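Local structure of 3-ketosteroid-delta4-5alpha-dehydrogenase (Rhodococcus jostii, 4AT2) at residues A[357-361]-A[362-366]. The protein catalyses the FAD-dependent dehydrogenation of 3-ketosteroids, probably introducing the delta-4 double bond into the A ring of 5alpha-steroids during bacterial steroid catabolism. Residues are numbered along the deposited sequence; the frame is centred on the assembly and turned at random.
Sequences LIIDE and ASYEE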
loop_
_atom_site.group_PDB
_atom_site.type_symbol
_atom_site.label_atom_id
_atom_site.label_comp_id
_atom_site.label_asym_id
_atom_site.label_seq_id
_atom_site.Cartn_x
_atom_site.Cartn_y
_atom_site.Cartn_z
ATOM N N LEU A 357 -13.512 22.183 -7.342
ATOM C CA LEU A 357 -14.371 22.103 -8.523
ATOM C C LEU A 357 -14.552 23.500 -9.096
ATOM O O LEU A 357 -15.072 24.402 -8.425
ATOM C CB LEU A 357 -15.744 21.454 -8.207
ATOM C CG LEU A 357 -16.628 21.270 -9.457
ATOM C CD1 LEU A 357 -16.077 20.157 -10.348
ATOM C CD2 LEU A 357 -18.083 20.991 -9.089
ATOM N N ILE A 358 -14.108 23.665 -10.341
ATOM C CA ILE A 358 -14.263 24.927 -11.070
ATOM C C ILE A 358 -15.493 24.760 -11.956
ATOM O O ILE A 358 -15.572 23.817 -12.752
ATOM C CB ILE A 358 -13.023 25.253 -11.935
ATOM C CG1 ILE A 358 -11.718 25.058 -11.134
ATOM C CG2 ILE A 358 -13.156 26.657 -12.525
ATOM C CD1 ILE A 358 -11.599 25.948 -9.901
ATOM N N ILE A 359 -16.468 25.645 -11.789
ATOM C CA ILE A 359 -17.756 25.466 -12.457
ATOM C C ILE A 359 -18.406 26.815 -12.708
ATOM O O ILE A 359 -18.363 27.703 -11.830
ATOM C CB ILE A 359 -18.664 24.521 -11.615
ATOM C CG1 ILE A 359 -19.966 24.176 -12.361
ATOM C CG2 ILE A 359 -18.892 25.085 -10.205
ATOM C CD1 ILE A 359 -20.716 22.984 -11.773
ATOM N N ASP A 360 -18.971 27.003 -13.903
ATOM C CA ASP A 360 -19.649 28.269 -14.162
ATOM C C ASP A 360 -21.012 28.290 -13.480
ATOM O O ASP A 360 -21.563 27.248 -13.102
ATOM C CB ASP A 360 -19.671 28.687 -15.651
ATOM C CG ASP A 360 -20.454 27.740 -16.546
ATOM O OD1 ASP A 360 -21.563 27.317 -16.191
ATOM O OD2 ASP A 360 -19.964 27.467 -17.654
ATOM N N GLU A 361 -21.527 29.493 -13.270
ATOM C CA GLU A 361 -22.727 29.663 -12.468
ATOM C C GLU A 361 -23.916 28.904 -13.063
ATOM O O GLU A 361 -24.635 28.221 -12.336
ATOM C CB GLU A 361 -22.995 31.162 -12.309
ATOM C CG GLU A 361 -24.372 31.617 -11.869
ATOM C CD GLU A 361 -24.392 33.132 -11.770
ATOM O OE1 GLU A 361 -23.741 33.670 -10.846
ATOM O OE2 GLU A 361 -24.988 33.787 -12.650
ATOM N N ALA A 362 -24.104 28.995 -14.379
ATOM C CA ALA A 362 -25.215 28.306 -15.037
ATOM C C ALA A 362 -25.103 26.793 -14.860
ATOM O O ALA A 362 -26.111 26.112 -14.643
ATOM C CB ALA A 362 -25.288 28.664 -16.517
ATOM N N SER A 363 -23.882 26.263 -14.957
ATOM C CA SER A 363 -23.684 24.819 -14.811
ATOM C C SER A 363 -23.891 24.362 -13.372
ATOM O O SER A 363 -24.411 23.270 -13.122
ATOM C CB SER A 363 -22.293 24.411 -15.290
ATOM O OG SER A 363 -22.177 24.621 -16.678
ATOM N N TYR A 364 -23.483 25.198 -12.423
ATOM C CA TYR A 364 -23.734 24.899 -11.029
ATOM C C TYR A 364 -25.245 24.816 -10.773
ATOM O O TYR A 364 -25.717 23.861 -10.141
ATOM C CB TYR A 364 -23.068 25.914 -10.085
ATOM C CG TYR A 364 -23.275 25.514 -8.647
ATOM C CD1 TYR A 364 -24.453 25.859 -7.972
ATOM C CD2 TYR A 364 -22.336 24.729 -7.987
ATOM C CE1 TYR A 364 -24.668 25.455 -6.663
ATOM C CE2 TYR A 364 -22.537 24.331 -6.672
ATOM C CZ TYR A 364 -23.710 24.693 -6.025
ATOM O OH TYR A 364 -23.931 24.302 -4.726
ATOM N N GLU A 365 -25.987 25.806 -11.278
ATOM C CA GLU A 365 -27.445 25.847 -11.114
ATOM C C GLU A 365 -28.098 24.602 -11.699
ATOM O O GLU A 365 -28.975 24.000 -11.073
ATOM C CB GLU A 365 -28.031 27.113 -11.758
ATOM C CG GLU A 365 -27.722 28.383 -10.984
ATOM C CD GLU A 365 -28.101 29.671 -11.710
ATOM O OE1 GLU A 365 -28.364 29.652 -12.941
ATOM O OE2 GLU A 365 -28.115 30.725 -11.038
ATOM N N GLU A 366 -27.651 24.198 -12.885
ATOM C CA GLU A 366 -28.192 22.998 -13.512
ATOM C C GLU A 366 -27.861 21.749 -12.702
ATOM O O GLU A 366 -28.723 20.901 -12.466
ATOM C CB GLU A 366 -27.688 22.852 -14.946
ATOM C CG GLU A 366 -28.191 21.583 -15.623
ATOM C CD GLU A 366 -27.704 21.463 -17.042
ATOM O OE1 GLU A 366 -28.323 22.107 -17.916
ATOM O OE2 GLU A 366 -26.718 20.723 -17.288
HETATM O O HOH W 1 -19.737 24.941 -18.861
#
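D360 reaches forward to S363 with one carboxylate oxygen, OD1, which takes two bonds from the same residue. The backbone N of S363 meets OD1 nearly along its C-O axis at 2.8 Å, with an N-H...O angle of 150°. The S363 hydroxyl donates to that oxygen from above the carboxylate plane, 38° out of it, OG lying 2.8 Å from OD1. With CG of D360 set between its own backbone N and carbonyl carbon (chi1 64°), the carboxylate curls over the first helical turn. A water donates to OD2 and, over a longer 3.3 Å, to OG of S363; OD2 also bonds to the backbone N of G432, so both oxygens are engaged. This is an N-cap: strand 356-360, an inner strand of a four-stranded antiparallel sheet, ends at D360 and the chain turns roughly at a right angle into helix 361-369, far from the flavin. Carrying a probable negative charge, the cap suits the amino end of the helix dipole. The backbone closes the turn from Y364 N to D360 O (2.9 Å) and from E365 N to E361 O (3.0 Å). The buried I359 lays CD1 against the backbone of Y364, 3.6 Å from its N, while CG2 sits at the ring edge, 4.1 Å from CD2; the two side chains cross at about a right angle. The ring extends beyond I359, and Y364 OH bonds to the carbonyl O of V379. E361 and E365 run side by side on the exposed face, their OE2 atoms 4.7 Å apart, a probably mildly repulsive pair.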